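Local coordinates for protein acyl-CoA dehydrogenase (Bacillus anthracis, PDB 3OWA) that probably catalyses the FAD-dependent alpha,beta-dehydrogenation of fatty acyl-CoA thioesters, at residues Leu56-Phe64 and Glu224-Ser234; Ile187-Val198 and Ser233-Glu241. All blocks are in the same frame, centred on the assembly; numbering follows the deposited sequence. Where two conformers were deposited one is given.

Interaction 1 of 2, residues Leu56-Phe64 and Glu224-Ser234; sequences LEYLEQHEF and EEKKMGIKCSS
The Phe64 ring lies between Ser234 and His62 of its own segment: Ser234 CB sits over one face, 4.0 Å from the centroid of the Phe64 ring in a CH-pi contact, and His62 CA is centred over the opposite face. His62, with positive phi, is the C-prime residue of the Schellman motif that ends helix 56-59 of the N-terminal helical domain against a loop of the middle domain. Cys232 O meets the ring edge, 3.4 Å from Phe64 CE1. The His62 ring carries Phe64 CZ on one face and turns its own edge to Lys231 O, to which His62 NE2 gives a weak, bent hydrogen bond (2.8 Å, 120°). Glu224 and Phe64 approach from opposite directions, carboxylate and ring planes 48° apart, and Glu224 OE2 takes a 2.6 Å bond from Ser234 OG on its syn lone pair. Leu59 CB packs against Cys232 CB at 3.5 Å. Lys227, part of the FAD pocket, holds the loop from inside through NZ to Ser233 O at 2.9 Å. Nearby, one water donates to Glu60 OE1 (2.5 Å) and accepts from Lys231 N (3.1 Å).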
loop_
_atom_site.group_PDB
_atom_site.type_symbol
_atom_site.label_atom_id
_atom_site.label_comp_id
_atom_site.label_asym_id
_atom_site.label_seq_id
_atom_site.Cartn_x
_atom_site.Cartn_y
_atom_site.Cartn_z
ATOM N N LEU A 56 -10.319 -23.273 7.223
ATOM C CA LEU A 56 -9.412 -22.116 7.355
ATOM C C LEU A 56 -9.855 -21.154 8.460
ATOM O O LEU A 56 -9.023 -20.581 9.163
ATOM C CB LEU A 56 -9.256 -21.392 6.009
ATOM C CG LEU A 56 -8.216 -20.273 5.946
ATOM C CD1 LEU A 56 -6.833 -20.777 6.416
ATOM C CD2 LEU A 56 -8.186 -19.777 4.504
ATOM N N GLU A 57 -11.162 -20.983 8.625
ATOM C CA GLU A 57 -11.695 -20.066 9.635
ATOM C C GLU A 57 -11.352 -20.532 11.063
ATOM O O GLU A 57 -11.146 -19.704 11.953
ATOM C CB GLU A 57 -13.205 -19.923 9.421
ATOM C CG GLU A 57 -13.981 -19.197 10.488
ATOM C CD GLU A 57 -15.483 -19.487 10.412
ATOM O OE1 GLU A 57 -16.261 -18.668 10.948
ATOM O OE2 GLU A 57 -15.888 -20.525 9.825
ATOM N N TYR A 58 -11.260 -21.843 11.279
ATOM C CA TYR A 58 -10.851 -22.376 12.598
ATOM C C TYR A 58 -9.351 -22.300 12.769
ATOM O O TYR A 58 -8.870 -22.033 13.862
ATOM C CB TYR A 58 -11.302 -23.817 12.805
ATOM C CG TYR A 58 -12.755 -23.994 12.574
ATOM C CD1 TYR A 58 -13.677 -23.708 13.574
ATOM C CD2 TYR A 58 -13.219 -24.441 11.342
ATOM C CE1 TYR A 58 -15.052 -23.873 13.336
ATOM C CE2 TYR A 58 -14.564 -24.598 11.096
ATOM C CZ TYR A 58 -15.471 -24.310 12.081
ATOM O OH TYR A 58 -16.803 -24.481 11.817
ATOM N N LEU A 59 -8.607 -22.505 11.690
ATOM C CA LEU A 59 -7.156 -22.253 11.767
ATOM C C LEU A 59 -6.882 -20.830 12.189
ATOM O O LEU A 59 -5.993 -20.608 13.033
ATOM C CB LEU A 59 -6.468 -22.538 10.431
ATOM C CG LEU A 59 -6.747 -23.929 9.829
ATOM C CD1 LEU A 59 -5.944 -24.203 8.550
ATOM C CD2 LEU A 59 -6.368 -24.948 10.893
ATOM N N GLU A 60 -7.619 -19.850 11.626
ATOM C CA GLU A 60 -7.317 -18.428 11.948
ATOM C C GLU A 60 -7.597 -18.177 13.397
ATOM O O GLU A 60 -7.116 -17.175 13.970
ATOM C CB GLU A 60 -8.116 -17.429 11.085
ATOM C CG GLU A 60 -7.776 -17.513 9.573
ATOM C CD GLU A 60 -6.535 -16.686 9.190
ATOM O OE1 GLU A 60 -6.641 -15.426 9.261
ATOM O OE2 GLU A 60 -5.475 -17.286 8.790
ATOM N N GLN A 61 -8.386 -19.062 14.011
ATOM C CA GLN A 61 -8.666 -18.925 15.457
ATOM C C GLN A 61 -7.686 -19.751 16.270
ATOM O O GLN A 61 -7.888 -19.948 17.466
ATOM C CB GLN A 61 -10.150 -19.265 15.812
ATOM C CG GLN A 61 -11.133 -18.173 15.306
ATOM C CD GLN A 61 -12.532 -18.695 15.026
ATOM O OE1 GLN A 61 -13.019 -19.638 15.660
ATOM N NE2 GLN A 61 -13.187 -18.082 14.051
ATOM N N HIS A 62 -6.585 -20.174 15.647
ATOM C CA HIS A 62 -5.495 -20.882 16.360
ATOM C C HIS A 62 -5.928 -22.243 16.845
ATOM O O HIS A 62 -5.474 -22.712 17.894
ATOM C CB HIS A 62 -4.942 -20.055 17.542
ATOM C CG HIS A 62 -4.211 -18.837 17.101
ATOM N ND1 HIS A 62 -3.561 -17.997 17.979
ATOM C CD2 HIS A 62 -4.016 -18.314 15.863
ATOM C CE1 HIS A 62 -3.010 -17.002 17.308
ATOM N NE2 HIS A 62 -3.259 -17.172 16.021
ATOM N N GLU A 63 -6.780 -22.898 16.070
ATOM C CA GLU A 63 -7.065 -24.269 16.382
ATOM C C GLU A 63 -5.994 -25.139 15.730
ATOM O O GLU A 63 -6.235 -25.758 14.699
ATOM C CB GLU A 63 -8.471 -24.652 15.922
ATOM C CG GLU A 63 -9.529 -23.926 16.705
ATOM C CD GLU A 63 -10.922 -24.526 16.541
ATOM O OE1 GLU A 63 -11.070 -25.695 16.073
ATOM O OE2 GLU A 63 -11.877 -23.805 16.901
ATOM N N PHE A 64 -4.828 -25.222 16.374
ATOM C CA PHE A 64 -3.635 -25.793 15.724
ATOM C C PHE A 64 -3.670 -27.330 15.553
ATOM O O PHE A 64 -2.996 -27.888 14.679
ATOM C CB PHE A 64 -2.359 -25.311 16.450
ATOM C CG PHE A 64 -2.091 -23.833 16.316
ATOM C CD1 PHE A 64 -2.043 -23.242 15.088
ATOM C CD2 PHE A 64 -1.828 -23.045 17.445
ATOM C CE1 PHE A 64 -1.812 -21.904 14.926
ATOM C CE2 PHE A 64 -1.562 -21.670 17.298
ATOM C CZ PHE A 64 -1.544 -21.096 16.045
ATOM N N GLU A 224 1.444 -17.480 21.915
ATOM C CA GLU A 224 1.288 -16.958 20.539
ATOM C C GLU A 224 1.377 -15.434 20.448
ATOM O O GLU A 224 0.871 -14.739 21.316
ATOM C CB GLU A 224 -0.035 -17.367 19.958
ATOM C CG GLU A 224 -0.078 -18.849 19.640
ATOM C CD GLU A 224 0.797 -19.261 18.432
ATOM O OE1 GLU A 224 0.877 -18.452 17.496
ATOM O OE2 GLU A 224 1.372 -20.404 18.387
ATOM N N GLU A 225 1.999 -14.918 19.393
ATOM C CA GLU A 225 1.915 -13.496 19.089
ATOM C C GLU A 225 0.536 -13.128 18.559
ATOM O O GLU A 225 -0.164 -13.982 17.948
ATOM C CB GLU A 225 2.930 -13.137 17.977
ATOM C CG GLU A 225 4.336 -13.397 18.375
ATOM C CD GLU A 225 4.866 -12.351 19.303
ATOM O OE1 GLU A 225 6.087 -12.371 19.556
ATOM O OE2 GLU A 225 4.102 -11.474 19.756
ATOM N N LYS A 226 0.139 -11.882 18.790
ATOM C CA LYS A 226 -1.071 -11.293 18.189
ATOM C C LYS A 226 -0.669 -10.531 16.945
ATOM O O LYS A 226 0.108 -9.607 17.013
ATOM C CB LYS A 226 -1.801 -10.405 19.219
ATOM C CG LYS A 226 -2.259 -11.171 20.434
ATOM C CD LYS A 226 -2.860 -10.256 21.474
ATOM C CE LYS A 226 -3.273 -11.044 22.724
ATOM N NZ LYS A 226 -2.130 -11.200 23.683
ATOM N N LYS A 227 -1.113 -10.973 15.773
ATOM C CA LYS A 227 -0.524 -10.478 14.546
ATOM C C LYS A 227 -1.550 -9.769 13.697
ATOM O O LYS A 227 -2.746 -10.129 13.731
ATOM C CB LYS A 227 0.039 -11.660 13.673
ATOM C CG LYS A 227 1.075 -12.504 14.463
ATOM C CD LYS A 227 1.956 -13.434 13.581
ATOM C CE LYS A 227 1.212 -14.530 12.762
ATOM N NZ LYS A 227 0.242 -15.328 13.580
HETATM N N MSE A 228 -1.061 -8.951 12.775
HETATM C CA MSE A 228 -1.976 -8.270 11.815
HETATM C C MSE A 228 -2.687 -9.244 10.885
HETATM O O MSE A 228 -3.877 -9.088 10.559
HETATM C CB MSE A 228 -1.184 -7.387 10.888
HETATM C CG MSE A 228 -2.107 -6.519 9.948
HETATM SE SE MSE A 228 -1.070 -5.524 8.719
HETATM C CE MSE A 228 -0.197 -4.182 9.858
ATOM N N GLY A 229 -1.914 -10.181 10.382
ATOM C CA GLY A 229 -2.394 -11.107 9.350
ATOM C C GLY A 229 -1.712 -12.453 9.499
ATOM O O GLY A 229 -1.048 -12.701 10.499
ATOM N N ILE A 230 -1.847 -13.310 8.469
ATOM C CA ILE A 230 -1.447 -14.731 8.579
ATOM C C ILE A 230 -1.722 -15.285 9.980
ATOM O O ILE A 230 -0.915 -15.969 10.606
ATOM C CB ILE A 230 0.008 -15.038 8.083
ATOM C CG1 ILE A 230 1.092 -14.300 8.889
ATOM C CG2 ILE A 230 0.103 -14.746 6.567
ATOM C CD1 ILE A 230 2.568 -14.786 8.599
ATOM N N LYS A 231 -2.892 -14.971 10.482
ATOM C CA LYS A 231 -3.256 -15.346 11.849
ATOM C C LYS A 231 -3.275 -16.832 12.113
ATOM O O LYS A 231 -3.045 -17.257 13.216
ATOM C CB LYS A 231 -4.627 -14.769 12.173
ATOM C CG LYS A 231 -4.586 -13.214 12.323
ATOM C CD LYS A 231 -5.991 -12.700 12.625
ATOM C CE LYS A 231 -5.950 -11.230 12.987
ATOM N NZ LYS A 231 -7.272 -10.793 13.573
ATOM N N CYS A 232 -3.510 -17.656 11.096
ATOM C CA CYS A 232 -3.483 -19.066 11.346
ATOM C C CYS A 232 -2.063 -19.663 11.354
ATOM O O CYS A 232 -1.917 -20.827 11.676
ATOM C CB CYS A 232 -4.328 -19.780 10.301
ATOM S SG CYS A 232 -3.653 -19.631 8.726
ATOM N N SER A 233 -1.009 -18.886 11.065
ATOM C CA SER A 233 0.342 -19.394 11.261
ATOM C C SER A 233 0.765 -19.252 12.738
ATOM O O SER A 233 0.718 -18.141 13.326
ATOM C CB SER A 233 1.301 -18.576 10.362
ATOM O OG SER A 233 2.661 -19.009 10.527
ATOM N N SER A 234 1.272 -20.322 13.352
ATOM C CA SER A 234 1.732 -20.248 14.738
ATOM C C SER A 234 3.015 -19.421 14.813
ATOM O O SER A 234 3.903 -19.614 13.969
ATOM C CB SER A 234 2.025 -21.664 15.266
ATOM O OG SER A 234 2.802 -21.513 16.499
HETATM O O HOH W 1 -5.040 -13.579 8.750
#

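Interaction 2 of 2, residues Ile187-Val198 and Ser233-Glu241; sequences ITNSAFADVFIV and SSTRTLILE. With FAD (flavin-adenine dinucleotide), chain E.
With its OG1 beside the backbone N, Thr188 holds this hydroxyl near the flavin, OG1 being 3.1 Å from FAD N5, while the methyl CG2 is left to meet Ser233 OG. Leu238 has CG opposite its backbone N (chi1 -179°), which carries CD1 over the centre of the Phe196 ring, almost on the ring normal, in a CH-pi contact, and CD2 against Phe196 CD2 and Val198 CG2. Farther along, Val198 CG1 and Leu240 CD1 slide past each other in opposite directions. The edge of the same Phe196 ring receives Ile187 CG2 and Ser190 OG. The apolar side chains pack inside what is, as in other acyl-CoA dehydrogenases, a beta-barrel middle domain, where strands 195-198 and 235-240 run at 77° to each other. The end of strand 177-188 pairs antiparallel with strand 235-240: Ile187 N donates to Arg236 O at 2.9 Å, whereas the return bond from Arg236 N to Ile187 O is weak. Past Thr188, Asn189 N donates to Ser234 O (2.9 Å) from above the carbonyl plane. A type II turn from Ile187 to Ser190 is pinned by Ser190 OG, which bonds to Ile187 O. Ala191 N reaches Ser234 OG, also tied to Glu224, at 2.9 Å, and Ala191 CA lies over the centre of one face of the Arg236 guanidinium, whose NE and NH1 are engaged by Glu224 and Thr221. At the cofactor, Thr188 N donates a nearly straight bond to FAD O4 (2.9 Å, 164°), and Thr235 CG2 packs near the dimethylbenzene end at FAD C6. A single water joins Thr188 OG1, Ser233 OG and Thr235 OG1; a second links Asn189 OD1, Ser233 OG and Ser234 N, while Asn189 ND2 is hydrogen-bonded to Ala149 O.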
loop_
_atom_site.group_PDB
_atom_site.type_symbol
_atom_site.label_atom_id
_atom_site.label_comp_id
_atom_site.label_asym_id
_atom_site.label_seq_id
_atom_site.Cartn_x
_atom_site.Cartn_y
_atom_site.Cartn_z
ATOM N N ILE A 187 9.070 -17.404 15.701
ATOM C CA ILE A 187 9.409 -18.659 15.045
ATOM C C ILE A 187 8.135 -19.315 14.560
ATOM O O ILE A 187 7.305 -19.765 15.344
ATOM C CB ILE A 187 10.213 -19.570 16.031
ATOM C CG1 ILE A 187 11.459 -18.809 16.546
ATOM C CG2 ILE A 187 10.640 -20.856 15.378
ATOM C CD1 ILE A 187 12.304 -18.059 15.410
ATOM N N THR A 188 7.969 -19.328 13.242
ATOM C CA THR A 188 6.798 -19.920 12.635
ATOM C C THR A 188 6.738 -21.405 12.957
ATOM O O THR A 188 7.771 -22.077 12.899
ATOM C CB THR A 188 6.912 -19.711 11.101
ATOM O OG1 THR A 188 6.920 -18.308 10.842
ATOM C CG2 THR A 188 5.753 -20.400 10.334
ATOM N N ASN A 189 5.514 -21.936 13.212
ATOM C CA ASN A 189 5.296 -23.358 13.505
ATOM C C ASN A 189 5.622 -23.757 14.952
ATOM O O ASN A 189 5.474 -24.928 15.324
ATOM C CB ASN A 189 6.075 -24.272 12.539
ATOM C CG ASN A 189 5.450 -24.291 11.142
ATOM O OD1 ASN A 189 4.401 -23.684 10.951
ATOM N ND2 ASN A 189 6.118 -24.901 10.151
ATOM N N SER A 190 5.988 -22.795 15.785
ATOM C CA SER A 190 6.415 -23.106 17.165
ATOM C C SER A 190 5.444 -23.865 18.015
ATOM O O SER A 190 5.876 -24.602 18.920
ATOM C CB SER A 190 6.754 -21.833 17.947
ATOM O OG SER A 190 7.934 -21.288 17.449
ATOM N N ALA A 191 4.149 -23.692 17.806
ATOM C CA ALA A 191 3.142 -24.416 18.608
ATOM C C ALA A 191 3.176 -25.926 18.416
ATOM O O ALA A 191 2.731 -26.677 19.295
ATOM C CB ALA A 191 1.690 -23.887 18.300
ATOM N N PHE A 192 3.592 -26.381 17.242
ATOM C CA PHE A 192 3.550 -27.788 16.984
ATOM C C PHE A 192 4.817 -28.348 16.325
ATOM O O PHE A 192 4.816 -29.530 15.934
ATOM C CB PHE A 192 2.303 -28.106 16.123
ATOM C CG PHE A 192 2.122 -27.139 14.943
ATOM C CD1 PHE A 192 2.898 -27.261 13.798
ATOM C CD2 PHE A 192 1.231 -26.080 15.027
ATOM C CE1 PHE A 192 2.772 -26.343 12.741
ATOM C CE2 PHE A 192 1.086 -25.169 13.966
ATOM C CZ PHE A 192 1.861 -25.306 12.830
ATOM N N ALA A 193 5.883 -27.552 16.136
ATOM C CA ALA A 193 7.097 -28.094 15.536
ATOM C C ALA A 193 7.771 -29.080 16.506
ATOM O O ALA A 193 7.833 -28.847 17.724
ATOM C CB ALA A 193 8.129 -26.943 15.151
ATOM N N ASP A 194 8.297 -30.161 15.949
ATOM C CA ASP A 194 9.064 -31.156 16.704
ATOM C C ASP A 194 10.540 -30.852 16.642
ATOM O O ASP A 194 11.309 -31.253 17.525
ATOM C CB ASP A 194 8.808 -32.517 16.071
ATOM C CG ASP A 194 7.341 -32.933 16.207
ATOM O OD1 ASP A 194 6.908 -33.120 17.360
ATOM O OD2 ASP A 194 6.601 -33.030 15.190
ATOM N N VAL A 195 10.939 -30.178 15.577
ATOM C CA VAL A 195 12.348 -29.975 15.293
ATOM C C VAL A 195 12.582 -28.525 14.946
ATOM O O VAL A 195 11.840 -27.952 14.108
ATOM C CB VAL A 195 12.776 -30.860 14.105
ATOM C CG1 VAL A 195 14.229 -30.532 13.684
ATOM C CG2 VAL A 195 12.657 -32.331 14.449
ATOM N N PHE A 196 13.601 -27.915 15.552
ATOM C CA PHE A 196 13.936 -26.496 15.265
ATOM C C PHE A 196 15.409 -26.390 14.823
ATOM O O PHE A 196 16.292 -26.897 15.507
ATOM C CB PHE A 196 13.820 -25.570 16.527
ATOM C CG PHE A 196 12.416 -25.464 17.080
ATOM C CD1 PHE A 196 11.864 -26.514 17.829
ATOM C CD2 PHE A 196 11.636 -24.324 16.823
ATOM C CE1 PHE A 196 10.571 -26.453 18.329
ATOM C CE2 PHE A 196 10.331 -24.236 17.307
ATOM C CZ PHE A 196 9.789 -25.293 18.086
ATOM N N ILE A 197 15.651 -25.723 13.708
ATOM C CA ILE A 197 17.010 -25.421 13.269
ATOM C C ILE A 197 17.372 -24.133 13.980
ATOM O O ILE A 197 16.831 -23.107 13.659
ATOM C CB ILE A 197 17.089 -25.185 11.754
ATOM C CG1 ILE A 197 16.480 -26.388 10.986
ATOM C CG2 ILE A 197 18.597 -24.874 11.317
ATOM C CD1 ILE A 197 17.116 -27.769 11.260
ATOM N N VAL A 198 18.223 -24.215 14.988
ATOM C CA VAL A 198 18.520 -23.059 15.837
ATOM C C VAL A 198 19.955 -22.547 15.610
ATOM O O VAL A 198 20.898 -23.321 15.582
ATOM C CB VAL A 198 18.416 -23.472 17.308
ATOM C CG1 VAL A 198 18.796 -22.313 18.220
ATOM C CG2 VAL A 198 16.986 -24.047 17.632
ATOM N N SER A 233 -1.009 -18.886 11.065
ATOM C CA SER A 233 0.342 -19.394 11.261
ATOM C C SER A 233 0.765 -19.252 12.738
ATOM O O SER A 233 0.718 -18.141 13.326
ATOM C CB SER A 233 1.301 -18.576 10.362
ATOM O OG SER A 233 2.661 -19.009 10.527
ATOM N N SER A 234 1.272 -20.322 13.352
ATOM C CA SER A 234 1.732 -20.248 14.738
ATOM C C SER A 234 3.015 -19.421 14.813
ATOM O O SER A 234 3.903 -19.614 13.969
ATOM C CB SER A 234 2.025 -21.664 15.266
ATOM O OG SER A 234 2.802 -21.513 16.499
ATOM N N THR A 235 3.142 -18.502 15.783
ATOM C CA THR A 235 4.293 -17.644 15.837
ATOM C C THR A 235 4.613 -17.388 17.299
ATOM O O THR A 235 3.802 -16.801 17.996
ATOM C CB THR A 235 4.011 -16.258 15.097
ATOM O OG1 THR A 235 3.533 -16.509 13.744
ATOM C CG2 THR A 235 5.279 -15.438 14.955
ATOM N N ARG A 236 5.722 -17.932 17.821
ATOM C CA ARG A 236 6.061 -17.782 19.236
ATOM C C ARG A 236 7.527 -17.562 19.410
ATOM O O ARG A 236 8.302 -17.768 18.499
ATOM C CB ARG A 236 5.729 -19.064 20.044
ATOM C CG ARG A 236 4.284 -19.592 19.911
ATOM C CD ARG A 236 4.107 -20.788 20.816
ATOM N NE ARG A 236 2.722 -21.270 20.747
ATOM C CZ ARG A 236 2.235 -22.193 21.558
ATOM N NH1 ARG A 236 2.998 -22.704 22.548
ATOM N NH2 ARG A 236 0.965 -22.579 21.405
ATOM N N THR A 237 7.936 -17.203 20.622
ATOM C CA THR A 237 9.347 -17.128 20.903
ATOM C C THR A 237 9.781 -18.528 21.369
ATOM O O THR A 237 9.072 -19.159 22.158
ATOM C CB THR A 237 9.571 -16.065 22.045
ATOM O OG1 THR A 237 9.350 -14.779 21.469
ATOM C CG2 THR A 237 10.993 -16.128 22.630
ATOM N N LEU A 238 10.925 -19.005 20.886
ATOM C CA LEU A 238 11.533 -20.239 21.395
ATOM C C LEU A 238 12.464 -19.922 22.548
ATOM O O LEU A 238 13.415 -19.137 22.391
ATOM C CB LEU A 238 12.316 -20.900 20.279
ATOM C CG LEU A 238 13.004 -22.235 20.620
ATOM C CD1 LEU A 238 11.988 -23.339 20.942
ATOM C CD2 LEU A 238 13.853 -22.634 19.394
ATOM N N ILE A 239 12.210 -20.512 23.709
ATOM C CA ILE A 239 12.991 -20.135 24.922
ATOM C C ILE A 239 13.968 -21.279 25.250
ATOM O O ILE A 239 13.558 -22.449 25.399
ATOM C CB ILE A 239 12.037 -19.900 26.103
ATOM C CG1 ILE A 239 10.919 -18.872 25.722
ATOM C CG2 ILE A 239 12.800 -19.572 27.407
ATOM C CD1 ILE A 239 9.783 -18.791 26.794
ATOM N N LEU A 240 15.257 -20.954 25.300
ATOM C CA LEU A 240 16.299 -21.933 25.554
ATOM C C LEU A 240 16.950 -21.635 26.906
ATOM O O LEU A 240 17.702 -20.668 27.043
ATOM C CB LEU A 240 17.343 -21.900 24.410
ATOM C CG LEU A 240 16.692 -22.090 23.030
ATOM C CD1 LEU A 240 17.598 -21.682 21.890
ATOM C CD2 LEU A 240 16.098 -23.532 22.844
ATOM N N GLU A 241 16.689 -22.488 27.876
ATOM C CA GLU A 241 17.194 -22.312 29.260
ATOM C C GLU A 241 17.993 -23.573 29.618
ATOM O O GLU A 241 17.429 -24.629 29.994
ATOM C CB GLU A 241 16.024 -22.017 30.220
ATOM C CG GLU A 241 15.348 -20.639 29.965
ATOM C CD GLU A 241 13.971 -20.434 30.717
ATOM O OE1 GLU A 241 13.558 -19.253 30.907
ATOM O OE2 GLU A 241 13.299 -21.442 31.081
HETATM P PA FAD E . 14.852 -4.723 11.664
HETATM O O1A FAD E . 14.923 -4.106 13.038
HETATM O O2A FAD E . 16.000 -5.580 11.268
HETATM O O5B FAD E . 14.604 -3.618 10.564
HETATM C C5B FAD E . 13.830 -2.464 10.781
HETATM C C4B FAD E . 13.903 -1.531 9.581
HETATM O O4B FAD E . 15.249 -1.072 9.374
HETATM C C3B FAD E . 13.461 -2.245 8.307
HETATM O O3B FAD E . 12.806 -1.352 7.408
HETATM C C2B FAD E . 14.789 -2.609 7.693
HETATM O O2B FAD E . 14.714 -2.756 6.308
HETATM C C1B FAD E . 15.634 -1.417 8.062
HETATM N N9A FAD E . 17.060 -1.760 8.032
HETATM C C8A FAD E . 17.706 -2.718 8.769
HETATM N N7A FAD E . 19.014 -2.720 8.453
HETATM C C5A FAD E . 19.224 -1.754 7.540
HETATM C C6A FAD E . 20.388 -1.300 6.872
HETATM N N6A FAD E . 21.599 -1.787 7.169
HETATM N N1A FAD E . 20.258 -0.277 5.966
HETATM C C2A FAD E . 19.024 0.306 5.719
HETATM N N3A FAD E . 17.886 -0.115 6.400
HETATM C C4A FAD E . 17.984 -1.139 7.279
HETATM N N1 FAD E . 12.629 -15.451 11.571
HETATM C C2 FAD E . 13.083 -16.751 11.605
HETATM O O2 FAD E . 14.271 -16.981 11.655
HETATM N N3 FAD E . 12.220 -17.829 11.582
HETATM C C4 FAD E . 10.875 -17.648 11.548
HETATM O O4 FAD E . 10.150 -18.656 11.513
HETATM C C4X FAD E . 10.393 -16.336 11.505
HETATM N N5 FAD E . 9.029 -16.123 11.504
HETATM C C5X FAD E . 8.529 -14.829 11.527
HETATM C C6 FAD E . 7.141 -14.653 11.528
HETATM C C7 FAD E . 6.623 -13.363 11.580
HETATM C C7M FAD E . 5.122 -13.167 11.599
HETATM C C8 FAD E . 7.522 -12.274 11.626
HETATM C C8M FAD E . 7.079 -10.847 11.667
HETATM C C9 FAD E . 8.899 -12.460 11.573
HETATM C C9A FAD E . 9.421 -13.730 11.531
HETATM N N10 FAD E . 10.792 -13.923 11.478
HETATM C C10 FAD E . 11.277 -15.224 11.518
HETATM C "C1'" FAD E . 11.763 -12.752 11.571
HETATM C "C2'" FAD E . 11.710 -11.793 10.376
HETATM O "O2'" FAD E . 11.914 -12.358 9.101
HETATM C "C3'" FAD E . 12.374 -10.306 10.750
HETATM O "O3'" FAD E . 11.250 -9.564 11.070
HETATM C "C4'" FAD E . 13.075 -9.734 9.786
HETATM O "O4'" FAD E . 14.109 -10.656 9.449
HETATM C "C5'" FAD E . 13.559 -8.291 9.930
HETATM O "O5'" FAD E . 13.924 -8.096 11.271
HETATM P P FAD E . 13.274 -7.008 12.216
HETATM O O1P FAD E . 11.786 -7.277 12.200
HETATM O O2P FAD E . 13.911 -7.085 13.575
HETATM O O3P FAD E . 13.483 -5.592 11.514
HETATM O O HOH W 2 4.287 -17.237 11.326
HETATM O O HOH W 3 2.497 -21.924 11.229
#

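Interactions 1 and 2 have centres about 15 Å apart, on the same side of the chain's centre, and share Ser233 and Ser234, where the loop 224-234 runs into strand 235-240. Along the chain their segments alternate: 56-64, then 187-198, then 224-234 overlapping 233-241. Interaction 1 joins the helical N-terminal domain to the middle domain, while interaction 2 lies within the sheet of the middle domain. Glu224 ties the two together through a salt bridge from its OE2 to Arg236 NE and a probable hydrogen bond of its OE1 with Thr235 N. Lys227 of interaction 1 and Ile187, Thr188 and Thr235 of interaction 2 line the same FAD pocket, so the interdomain contact runs into the flavin site.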